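Local coordinates for protein bacteriocin (Pseudomonas syringae pv. tomato, PDB 4FZL) that probably kills related bacteria by degrading the peptidoglycan precursor lipid II, as a calcium-binding bacteriocin of the colicin M family, at residues N118-I128 with F150-S161; G188-A199 with S223-V234. All coordinates share one frame; numbering follows the deposited sequence.

Interaction 1. Residues N118-I128 with F150-S161. With EDO (1,2-ethanediol), chain K; EDO (1,2-ethanediol), chain H.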
loop_
_atom_site.group_PDB
_atom_site.type_symbol
_atom_site.label_atom_id
_atom_site.label_comp_id
_atom_site.label_asym_id
_atom_site.label_seq_id
_atom_site.Cartn_x
_atom_site.Cartn_y
_atom_site.Cartn_z
ATOM N N ASN A 118 5.556 6.195 -3.226
ATOM C CA ASN A 118 5.631 4.793 -2.888
ATOM C C ASN A 118 4.607 3.914 -3.595
ATOM O O ASN A 118 4.777 2.682 -3.596
ATOM C CB ASN A 118 5.496 4.541 -1.400
ATOM C CG ASN A 118 6.631 5.141 -0.566
ATOM O OD1 ASN A 118 7.539 5.757 -1.109
ATOM N ND2 ASN A 118 6.507 5.049 0.780
ATOM N N VAL A 119 3.642 4.512 -4.265
ATOM C CA VAL A 119 2.562 3.735 -4.831
ATOM C C VAL A 119 3.008 2.982 -6.087
ATOM O O VAL A 119 2.563 1.874 -6.340
ATOM C CB VAL A 119 1.385 4.667 -5.127
ATOM C CG1 VAL A 119 0.259 3.917 -5.900
ATOM C CG2 VAL A 119 0.868 5.291 -3.806
ATOM N N GLY A 120 3.905 3.591 -6.852
ATOM C CA GLY A 120 4.355 2.973 -8.125
ATOM C C GLY A 120 3.624 3.417 -9.374
ATOM O O GLY A 120 3.543 2.658 -10.363
ATOM N N LEU A 121 2.998 4.571 -9.272
ATOM C CA LEU A 121 2.249 5.108 -10.385
ATOM C C LEU A 121 3.244 5.340 -11.567
ATOM O O LEU A 121 4.356 5.895 -11.387
ATOM C CB LEU A 121 1.568 6.418 -9.998
ATOM C CG LEU A 121 0.451 6.250 -8.982
ATOM C CD1 LEU A 121 0.016 7.601 -8.533
ATOM C CD2 LEU A 121 -0.674 5.358 -9.464
ATOM N N ASN A 122 2.726 5.130 -12.749
ATOM C CA ASN A 122 3.425 5.454 -13.990
ATOM C C ASN A 122 2.358 5.921 -15.007
ATOM O O ASN A 122 2.031 5.244 -15.960
ATOM C CB ASN A 122 4.305 4.268 -14.411
ATOM C CG ASN A 122 5.183 4.595 -15.583
ATOM O OD1 ASN A 122 5.578 5.761 -15.820
ATOM N ND2 ASN A 122 5.614 3.539 -16.274
ATOM N N VAL A 123 1.808 7.109 -14.740
ATOM C CA VAL A 123 0.598 7.520 -15.416
ATOM C C VAL A 123 0.942 8.012 -16.843
ATOM O O VAL A 123 1.735 8.883 -17.008
ATOM C CB VAL A 123 -0.138 8.608 -14.639
ATOM C CG1 VAL A 123 -1.432 9.115 -15.334
ATOM C CG2 VAL A 123 -0.467 8.105 -13.212
ATOM N N ASP A 124 0.279 7.432 -17.839
ATOM C CA ASP A 124 0.434 7.825 -19.228
ATOM C C ASP A 124 -0.797 8.677 -19.553
ATOM O O ASP A 124 -1.846 8.150 -19.891
ATOM C CB ASP A 124 0.496 6.560 -20.104
ATOM C CG ASP A 124 0.489 6.866 -21.606
ATOM O OD1 ASP A 124 0.213 5.924 -22.419
ATOM O OD2 ASP A 124 0.800 8.029 -21.980
ATOM N N ILE A 125 -0.715 9.996 -19.366
ATOM C CA ILE A 125 -1.876 10.858 -19.558
ATOM C C ILE A 125 -2.468 10.791 -20.969
ATOM O O ILE A 125 -3.663 10.943 -21.142
ATOM C CB ILE A 125 -1.529 12.322 -19.249
ATOM C CG1 ILE A 125 -1.250 12.472 -17.740
ATOM C CG2 ILE A 125 -2.638 13.238 -19.743
ATOM C CD1 ILE A 125 -0.085 13.404 -17.403
ATOM N N ARG A 126 -1.618 10.580 -21.978
ATOM C CA ARG A 126 -2.059 10.536 -23.345
ATOM C C ARG A 126 -2.995 9.354 -23.506
ATOM O O ARG A 126 -3.899 9.406 -24.346
ATOM C CB ARG A 126 -0.881 10.395 -24.316
ATOM C CG ARG A 126 0.169 11.518 -24.323
ATOM C CD ARG A 126 1.229 11.324 -25.411
ATOM N NE ARG A 126 0.595 11.243 -26.738
ATOM C CZ ARG A 126 -0.062 12.243 -27.341
ATOM N NH1 ARG A 126 -0.175 13.452 -26.781
ATOM N NH2 ARG A 126 -0.606 12.035 -28.533
ATOM N N GLY A 127 -2.888 8.360 -22.612
ATOM C CA GLY A 127 -3.808 7.214 -22.602
ATOM C C GLY A 127 -5.114 7.397 -21.841
ATOM O O GLY A 127 -5.837 6.446 -21.678
ATOM N N ILE A 128 -5.434 8.641 -21.424
ATOM C CA ILE A 128 -6.624 8.951 -20.577
ATOM C C ILE A 128 -7.555 9.955 -21.295
ATOM O O ILE A 128 -7.363 11.174 -21.204
ATOM C CB ILE A 128 -6.217 9.500 -19.158
ATOM C CG1 ILE A 128 -5.381 8.430 -18.448
ATOM C CG2 ILE A 128 -7.445 9.884 -18.320
ATOM C CD1 ILE A 128 -4.927 8.809 -17.073
ATOM N N PHE A 150 -9.280 12.580 -12.196
ATOM C CA PHE A 150 -9.638 11.348 -12.917
ATOM C C PHE A 150 -9.468 10.079 -12.073
ATOM O O PHE A 150 -8.534 10.013 -11.252
ATOM C CB PHE A 150 -8.894 11.221 -14.260
ATOM C CG PHE A 150 -7.405 11.178 -14.127
ATOM C CD1 PHE A 150 -6.679 9.992 -14.172
ATOM C CD2 PHE A 150 -6.727 12.362 -13.970
ATOM C CE1 PHE A 150 -5.285 10.024 -14.072
ATOM C CE2 PHE A 150 -5.348 12.394 -13.853
ATOM C CZ PHE A 150 -4.623 11.223 -13.886
ATOM N N ALA A 151 -10.345 9.097 -12.308
ATOM C CA ALA A 151 -10.209 7.803 -11.668
ATOM C C ALA A 151 -9.071 7.067 -12.277
ATOM O O ALA A 151 -8.833 7.163 -13.492
ATOM C CB ALA A 151 -11.502 6.981 -11.804
ATOM N N TYR A 152 -8.405 6.265 -11.458
ATOM C CA TYR A 152 -7.275 5.512 -11.930
ATOM C C TYR A 152 -7.215 4.157 -11.250
ATOM O O TYR A 152 -7.205 4.065 -10.055
ATOM C CB TYR A 152 -5.981 6.264 -11.637
ATOM C CG TYR A 152 -4.763 5.796 -12.414
ATOM C CD1 TYR A 152 -4.596 6.128 -13.767
ATOM C CD2 TYR A 152 -3.792 5.026 -11.805
ATOM C CE1 TYR A 152 -3.477 5.706 -14.460
ATOM C CE2 TYR A 152 -2.673 4.620 -12.487
ATOM C CZ TYR A 152 -2.548 4.948 -13.826
ATOM O OH TYR A 152 -1.453 4.579 -14.536
ATOM N N ASP A 153 -7.089 3.119 -12.074
ATOM C CA ASP A 153 -6.952 1.746 -11.593
ATOM C C ASP A 153 -5.459 1.526 -11.388
ATOM O O ASP A 153 -4.644 1.362 -12.335
ATOM C CB ASP A 153 -7.551 0.792 -12.609
ATOM C CG ASP A 153 -7.511 -0.665 -12.171
ATOM O OD1 ASP A 153 -6.623 -1.054 -11.385
ATOM O OD2 ASP A 153 -8.414 -1.402 -12.601
ATOM N N VAL A 154 -5.079 1.475 -10.127
ATOM C CA VAL A 154 -3.724 1.416 -9.761
ATOM C C VAL A 154 -3.049 0.132 -10.303
ATOM O O VAL A 154 -1.847 0.040 -10.489
ATOM C CB VAL A 154 -3.693 1.487 -8.209
ATOM C CG1 VAL A 154 -2.373 1.200 -7.764
ATOM C CG2 VAL A 154 -4.173 2.836 -7.756
ATOM N N GLY A 155 -3.904 -0.870 -10.549
ATOM C CA GLY A 155 -3.452 -2.070 -11.166
ATOM C C GLY A 155 -2.895 -1.903 -12.547
ATOM O O GLY A 155 -2.162 -2.773 -12.966
ATOM N N LYS A 156 -3.274 -0.818 -13.261
ATOM C CA LYS A 156 -2.600 -0.420 -14.552
ATOM C C LYS A 156 -1.102 -0.425 -14.355
ATOM O O LYS A 156 -0.330 -0.739 -15.286
ATOM C CB LYS A 156 -3.057 0.981 -15.020
ATOM C CG LYS A 156 -2.413 1.542 -16.301
ATOM C CD LYS A 156 -3.086 1.041 -17.548
ATOM C CE LYS A 156 -2.676 1.802 -18.802
ATOM N NZ LYS A 156 -3.230 1.126 -20.017
ATOM N N ASP A 157 -0.636 -0.054 -13.144
ATOM C CA ASP A 157 0.829 0.063 -12.817
ATOM C C ASP A 157 1.376 -0.859 -11.804
ATOM O O ASP A 157 2.530 -1.298 -11.950
ATOM C CB ASP A 157 1.140 1.501 -12.362
ATOM C CG ASP A 157 0.811 2.460 -13.430
ATOM O OD1 ASP A 157 0.355 3.587 -13.094
ATOM O OD2 ASP A 157 0.970 1.979 -14.608
ATOM N N SER A 158 0.587 -1.200 -10.772
ATOM C CA SER A 158 1.069 -2.042 -9.682
ATOM C C SER A 158 -0.092 -2.931 -9.205
ATOM O O SER A 158 -0.905 -2.480 -8.412
ATOM C CB SER A 158 1.602 -1.156 -8.527
ATOM O OG SER A 158 1.941 -1.881 -7.339
ATOM N N ASN A 159 -0.209 -4.179 -9.715
ATOM C CA ASN A 159 -1.142 -5.088 -9.071
ATOM C C ASN A 159 -0.989 -5.019 -7.555
ATOM O O ASN A 159 -2.003 -4.958 -6.785
ATOM C CB ASN A 159 -1.036 -6.552 -9.448
ATOM C CG ASN A 159 -1.894 -7.384 -8.521
ATOM O OD1 ASN A 159 -1.411 -7.918 -7.473
ATOM N ND2 ASN A 159 -3.217 -7.335 -8.784
ATOM N N ALA A 160 0.244 -4.988 -7.073
ATOM C CA ALA A 160 0.337 -4.847 -5.594
ATOM C C ALA A 160 -0.346 -3.741 -4.864
ATOM O O ALA A 160 -1.122 -4.024 -3.987
ATOM C CB ALA A 160 1.753 -4.921 -5.145
ATOM N N SER A 161 -0.015 -2.479 -5.205
ATOM C CA SER A 161 -0.660 -1.273 -4.660
ATOM C C SER A 161 -2.183 -1.357 -4.840
ATOM O O SER A 161 -2.994 -0.797 -4.070
ATOM C CB SER A 161 -0.104 0.023 -5.286
ATOM O OG SER A 161 1.258 0.156 -4.799
HETATM C C1 EDO K . -5.803 3.909 -16.650
HETATM O O1 EDO K . -6.728 4.939 -16.996
HETATM C C2 EDO K . -6.184 3.363 -15.259
HETATM O O2 EDO K . -7.524 3.486 -14.929
HETATM C C1 EDO H . 3.898 7.598 -20.030
HETATM O O1 EDO H . 4.080 6.173 -19.922
HETATM C C2 EDO H . 4.430 8.173 -18.732
HETATM O O2 EDO H . 5.301 7.100 -18.267
HETATM O O HOH W 1 0.359 3.212 -17.208
HETATM O O HOH W 2 -1.245 4.948 -17.323
#
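Val123 lays its CG2 methyl over one face of the Tyr152 ring, 4.2 Å from the centroid, a CH-pi contact set toward the rim. A 1,2-ethanediol, probably from the crystallisation liquor, covers the opposite face. Leu121 passes the same ring in the opposite sense, its CD2 3.7 Å from Tyr152 CE2, while Ile128 crosses Phe150 at about a right angle, its CD1 against CE1 and also at the edge of Tyr152. Branched aliphatic residues suit these places because Val123 and Ile128 can each reach both Phe150 and Tyr152 of strand 142-153. Beyond the rings the contact turns polar. Tyr152 OH donates to Asp157 OD1 (2.5 Å) on the syn side, and Asn122 N reaches the same OD1 (2.8 Å) from the other face of the carboxylate, 76° out of its plane. Asp157 CG lies beside its own backbone N (chi1 -60°), which aims the carboxylate at Asn122 N; a water joins its OD2 to Asn122 O. At the far end Ser161 OG donates to Val119 O (2.7 Å) on a lone pair, while Ser158 OG caps helix 159-165 through Ser161 N. Two donors on OD1 and a water on OD2 would probably favour ionised Asp157.

Interaction 2. Residues G188-A199 with S223-V234. With CA (calcium ion), chain C; EDO (1,2-ethanediol), chain E.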
loop_
_atom_site.group_PDB
_atom_site.type_symbol
_atom_site.label_atom_id
_atom_site.label_comp_id
_atom_site.label_asym_id
_atom_site.label_seq_id
_atom_site.Cartn_x
_atom_site.Cartn_y
_atom_site.Cartn_z
ATOM N N GLY A 188 3.441 20.032 -15.080
ATOM C CA GLY A 188 2.755 20.117 -13.863
ATOM C C GLY A 188 2.982 18.973 -12.976
ATOM O O GLY A 188 4.085 18.473 -12.954
ATOM N N GLU A 189 1.941 18.556 -12.255
ATOM C CA GLU A 189 2.084 17.538 -11.197
ATOM C C GLU A 189 0.820 16.671 -11.144
ATOM O O GLU A 189 -0.280 17.135 -11.466
ATOM C CB GLU A 189 2.171 18.241 -9.808
ATOM C CG GLU A 189 3.409 19.060 -9.522
ATOM C CD GLU A 189 3.340 19.712 -8.140
ATOM O OE1 GLU A 189 2.231 20.090 -7.708
ATOM O OE2 GLU A 189 4.414 19.819 -7.490
ATOM N N ILE A 190 1.003 15.438 -10.721
ATOM C CA ILE A 190 -0.045 14.525 -10.321
ATOM C C ILE A 190 -0.078 14.525 -8.782
ATOM O O ILE A 190 0.985 14.355 -8.148
ATOM C CB ILE A 190 0.150 13.078 -10.864
ATOM C CG1 ILE A 190 -0.082 13.015 -12.359
ATOM C CG2 ILE A 190 -0.763 12.029 -10.164
ATOM C CD1 ILE A 190 0.513 11.818 -13.029
ATOM N N ARG A 191 -1.279 14.672 -8.216
ATOM C CA ARG A 191 -1.536 14.460 -6.793
ATOM C C ARG A 191 -2.653 13.439 -6.656
ATOM O O ARG A 191 -3.256 13.038 -7.659
ATOM C CB ARG A 191 -1.974 15.746 -6.121
ATOM C CG ARG A 191 -0.900 16.818 -6.199
ATOM C CD ARG A 191 -1.389 18.160 -5.727
ATOM N NE ARG A 191 -0.442 19.175 -6.132
ATOM C CZ ARG A 191 -0.604 20.469 -5.932
ATOM N NH1 ARG A 191 -1.715 20.928 -5.370
ATOM N NH2 ARG A 191 0.340 21.300 -6.337
ATOM N N ALA A 192 -2.922 13.038 -5.409
ATOM C CA ALA A 192 -3.896 11.937 -5.163
ATOM C C ALA A 192 -4.795 12.324 -4.035
ATOM O O ALA A 192 -4.339 12.916 -3.075
ATOM C CB ALA A 192 -3.139 10.662 -4.829
ATOM N N PHE A 193 -6.080 11.987 -4.191
ATOM C CA PHE A 193 -7.041 12.152 -3.144
ATOM C C PHE A 193 -6.970 11.013 -2.120
ATOM O O PHE A 193 -6.632 9.864 -2.458
ATOM C CB PHE A 193 -8.423 12.222 -3.773
ATOM C CG PHE A 193 -8.633 13.444 -4.602
ATOM C CD1 PHE A 193 -8.311 13.467 -5.940
ATOM C CD2 PHE A 193 -9.255 14.538 -4.056
ATOM C CE1 PHE A 193 -8.506 14.577 -6.721
ATOM C CE2 PHE A 193 -9.427 15.678 -4.824
ATOM C CZ PHE A 193 -9.053 15.696 -6.152
ATOM N N ASN A 194 -7.380 11.316 -0.883
ATOM C CA ASN A 194 -7.407 10.266 0.152
ATOM C C ASN A 194 -8.328 9.112 -0.326
ATOM O O ASN A 194 -9.333 9.341 -1.037
ATOM C CB ASN A 194 -7.982 10.829 1.443
ATOM C CG ASN A 194 -7.097 11.880 2.072
ATOM O OD1 ASN A 194 -5.946 12.075 1.742
ATOM N ND2 ASN A 194 -7.674 12.579 3.038
ATOM N N ASP A 195 -8.022 7.901 0.125
ATOM C CA ASP A 195 -8.749 6.668 -0.277
ATOM C C ASP A 195 -9.270 5.957 0.973
ATOM O O ASP A 195 -8.541 5.766 1.942
ATOM C CB ASP A 195 -7.843 5.798 -1.073
ATOM C CG ASP A 195 -8.595 4.762 -1.953
ATOM O OD1 ASP A 195 -9.356 5.106 -2.915
ATOM O OD2 ASP A 195 -8.327 3.560 -1.745
ATOM N N VAL A 196 -10.534 5.556 0.941
ATOM C CA VAL A 196 -11.092 4.831 2.065
ATOM C C VAL A 196 -10.739 3.352 1.934
ATOM O O VAL A 196 -11.027 2.722 0.874
ATOM C CB VAL A 196 -12.545 5.011 2.157
ATOM C CG1 VAL A 196 -13.205 4.059 3.196
ATOM C CG2 VAL A 196 -12.758 6.499 2.455
ATOM N N TYR A 197 -10.124 2.804 2.998
ATOM C CA TYR A 197 -9.839 1.393 3.073
ATOM C C TYR A 197 -10.995 0.688 3.813
ATOM O O TYR A 197 -11.170 0.879 4.997
ATOM C CB TYR A 197 -8.526 1.155 3.822
ATOM C CG TYR A 197 -8.081 -0.265 3.834
ATOM C CD1 TYR A 197 -7.303 -0.754 2.800
ATOM C CD2 TYR A 197 -8.447 -1.123 4.816
ATOM C CE1 TYR A 197 -6.721 -2.018 2.806
ATOM C CE2 TYR A 197 -8.028 -2.416 4.819
ATOM C CZ TYR A 197 -7.134 -2.872 3.840
ATOM O OH TYR A 197 -6.753 -4.153 3.867
ATOM N N ASP A 198 -11.791 -0.062 3.080
ATOM C CA ASP A 198 -12.838 -0.906 3.682
ATOM C C ASP A 198 -12.229 -2.189 4.208
ATOM O O ASP A 198 -11.714 -3.012 3.424
ATOM C CB ASP A 198 -13.914 -1.221 2.643
ATOM C CG ASP A 198 -15.126 -1.979 3.233
ATOM O OD1 ASP A 198 -16.130 -2.016 2.510
ATOM O OD2 ASP A 198 -15.061 -2.549 4.366
ATOM N N ALA A 199 -12.155 -2.291 5.539
ATOM C CA ALA A 199 -11.426 -3.358 6.238
ATOM C C ALA A 199 -12.286 -4.614 6.479
ATOM O O ALA A 199 -11.856 -5.613 7.049
ATOM C CB ALA A 199 -10.846 -2.852 7.546
ATOM N N SER A 223 -12.580 0.229 9.379
ATOM C CA SER A 223 -12.167 0.878 8.134
ATOM C C SER A 223 -11.479 2.201 8.493
ATOM O O SER A 223 -11.656 2.754 9.580
ATOM C CB SER A 223 -13.422 1.088 7.240
ATOM O OG SER A 223 -13.930 -0.215 6.885
ATOM N N TYR A 224 -10.748 2.751 7.549
ATOM C CA TYR A 224 -9.944 3.912 7.800
ATOM C C TYR A 224 -9.572 4.611 6.503
ATOM O O TYR A 224 -9.757 4.057 5.402
ATOM C CB TYR A 224 -8.702 3.486 8.603
ATOM C CG TYR A 224 -7.778 2.487 7.891
ATOM C CD1 TYR A 224 -6.816 2.928 6.987
ATOM C CD2 TYR A 224 -7.909 1.104 8.075
ATOM C CE1 TYR A 224 -5.959 1.998 6.424
ATOM C CE2 TYR A 224 -7.083 0.179 7.421
ATOM C CZ TYR A 224 -6.108 0.662 6.614
ATOM O OH TYR A 224 -5.277 -0.217 5.956
ATOM N N SER A 225 -8.971 5.785 6.646
ATOM C CA SER A 225 -8.573 6.648 5.528
ATOM C C SER A 225 -7.094 6.380 5.264
ATOM O O SER A 225 -6.276 6.371 6.169
ATOM C CB SER A 225 -8.893 8.110 5.916
ATOM O OG SER A 225 -8.325 9.010 4.974
ATOM N N ILE A 226 -6.751 6.306 3.966
ATOM C CA ILE A 226 -5.408 6.262 3.507
ATOM C C ILE A 226 -5.140 7.634 2.855
ATOM O O ILE A 226 -5.729 7.997 1.819
ATOM C CB ILE A 226 -5.120 5.090 2.539
ATOM C CG1 ILE A 226 -5.355 3.744 3.237
ATOM C CG2 ILE A 226 -3.671 5.133 2.012
ATOM C CD1 ILE A 226 -4.938 2.535 2.458
ATOM N N GLU A 227 -4.185 8.370 3.442
ATOM C CA GLU A 227 -3.731 9.647 2.906
ATOM C C GLU A 227 -2.636 9.402 1.935
ATOM O O GLU A 227 -1.765 8.571 2.219
ATOM C CB GLU A 227 -3.273 10.567 4.039
ATOM C CG GLU A 227 -4.369 10.822 5.007
ATOM C CD GLU A 227 -4.072 11.795 6.115
ATOM O OE1 GLU A 227 -2.948 12.281 6.228
ATOM O OE2 GLU A 227 -5.029 12.113 6.826
ATOM N N ILE A 228 -2.661 10.077 0.791
ATOM C CA ILE A 228 -1.731 9.785 -0.291
ATOM C C ILE A 228 -1.012 11.124 -0.665
ATOM O O ILE A 228 -1.289 11.716 -1.699
ATOM C CB ILE A 228 -2.400 9.171 -1.516
ATOM C CG1 ILE A 228 -3.217 7.982 -1.157
ATOM C CG2 ILE A 228 -1.331 8.794 -2.519
ATOM C CD1 ILE A 228 -4.017 7.337 -2.320
ATOM N N PRO A 229 -0.148 11.607 0.289
ATOM C CA PRO A 229 0.376 12.943 0.157
ATOM C C PRO A 229 1.470 13.037 -0.885
ATOM O O PRO A 229 2.087 12.026 -1.185
ATOM C CB PRO A 229 0.926 13.244 1.580
ATOM C CG PRO A 229 1.466 11.878 2.011
ATOM C CD PRO A 229 0.386 10.926 1.496
ATOM N N GLY A 230 1.731 14.268 -1.386
ATOM C CA GLY A 230 2.863 14.557 -2.240
ATOM C C GLY A 230 2.433 14.804 -3.675
ATOM O O GLY A 230 1.293 14.658 -4.038
ATOM N N SER A 231 3.392 15.087 -4.512
ATOM C CA SER A 231 3.135 15.289 -5.887
ATOM C C SER A 231 4.212 14.663 -6.718
ATOM O O SER A 231 5.342 14.529 -6.253
ATOM C CB SER A 231 2.970 16.797 -6.130
ATOM O OG SER A 231 4.231 17.428 -5.905
ATOM N N LEU A 232 3.820 14.237 -7.914
ATOM C CA LEU A 232 4.719 13.661 -8.884
ATOM C C LEU A 232 4.793 14.630 -10.064
ATOM O O LEU A 232 3.795 14.784 -10.812
ATOM C CB LEU A 232 4.209 12.361 -9.396
ATOM C CG LEU A 232 4.106 11.267 -8.333
ATOM C CD1 LEU A 232 3.395 10.031 -8.938
ATOM C CD2 LEU A 232 5.482 10.980 -7.754
ATOM N N PRO A 233 5.969 15.289 -10.242
ATOM C CA PRO A 233 6.030 16.182 -11.367
ATOM C C PRO A 233 6.016 15.416 -12.633
ATOM O O PRO A 233 6.638 14.339 -12.696
ATOM C CB PRO A 233 7.357 16.941 -11.203
ATOM C CG PRO A 233 8.073 16.294 -10.099
ATOM C CD PRO A 233 7.182 15.296 -9.424
ATOM N N VAL A 234 5.307 15.950 -13.631
ATOM C CA VAL A 234 5.183 15.350 -14.956
ATOM C C VAL A 234 5.147 16.357 -16.092
ATOM O O VAL A 234 4.667 17.489 -15.908
ATOM C CB VAL A 234 3.892 14.504 -15.106
ATOM C CG1 VAL A 234 3.967 13.291 -14.141
ATOM C CG2 VAL A 234 2.625 15.274 -14.913
HETATM CA CA CA C . -9.871 2.856 -3.537
HETATM C C1 EDO E . -5.201 16.301 -4.475
HETATM O O1 EDO E . -4.657 17.628 -4.407
HETATM C C2 EDO E . -6.028 15.989 -3.289
HETATM O O2 EDO E . -5.287 16.025 -2.085
HETATM O O HOH W 3 -1.196 13.856 -3.257
HETATM O O HOH W 4 -4.237 12.190 -0.221
HETATM O O HOH W 5 -9.972 1.430 -2.120
HETATM O O HOH W 6 -11.117 1.085 -4.751
#
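Tyr197 and Tyr224 run alongside each other from neighbouring strands, at the apolar centre of the calcium-side strand pair. Their planes are 21° apart but slid, so that Tyr197 CB sits over the Tyr224 ring, 3.8 Å from its centroid, while Tyr224 OH, hydrogen-bonded to Ala100 O, lies above the middle of the Tyr197 ring. Tyr224 reaches this position with CG between its backbone N and carbonyl carbon (chi1 62°). Ile226 CD1 follows at 4.1 Å from Tyr197 CD1. Farther along, Ala192 CB is pressed tightly against Ile228 CG2, where a small side chain fits, and Ile190 CD1 meets Val234 CG1 at 3.9 Å. Antiparallel backbone bonds join Asp195 to Ile226 and Tyr197 to Tyr224, then, after a one-residue shift in register, Ile190 to Leu232 and Gly188 to Val234. Between these two runs a water bridges Ala192 O, Asn194 OD1 and Ile228 N. Asp195 shares the face of the tyrosines and grips calcium with both carboxylate oxygens, OD1 at 2.4 Å; Leu165 O and Asn167 O are further ligands, with two waters. On the other face, in one of two Arg191 conformers, Glu189 OE1 takes Arg191 NH2 in a salt bridge (2.6 Å), nearly in the guanidinium plane. At the other end Ser223 OG accepts from Ala199 N at 3.0 Å. Strand 167-178 borders 184-197 on its other side, helix 116-119 covers Ala192, Ile228 and Leu232 through Ile116, and Ile226 and Ile228 rest on helix 159-165.

Interaction 1 closes along the chain before interaction 2 opens, and their centres lie 12 Å apart. Both reach the same mixed sheet: strand 142-153 pairs with 167-178, which pairs with 184-197, the strand that carries the first half of interaction 2. The loop of 118-128 bridges the two, for Val123 CB packs on Ile190 CD1 at 3.6 Å, Leu121 touches Leu232 and Ile125 touches Val234. Helix 159-165, which begins in interaction 1, ends at Leu165, a ligand of the calcium ion. Interaction 2 thus supplies Asp195 to the metal site, while interaction 1 lies beside it and starts the helix that carries Leu165, all within the colicin M family region.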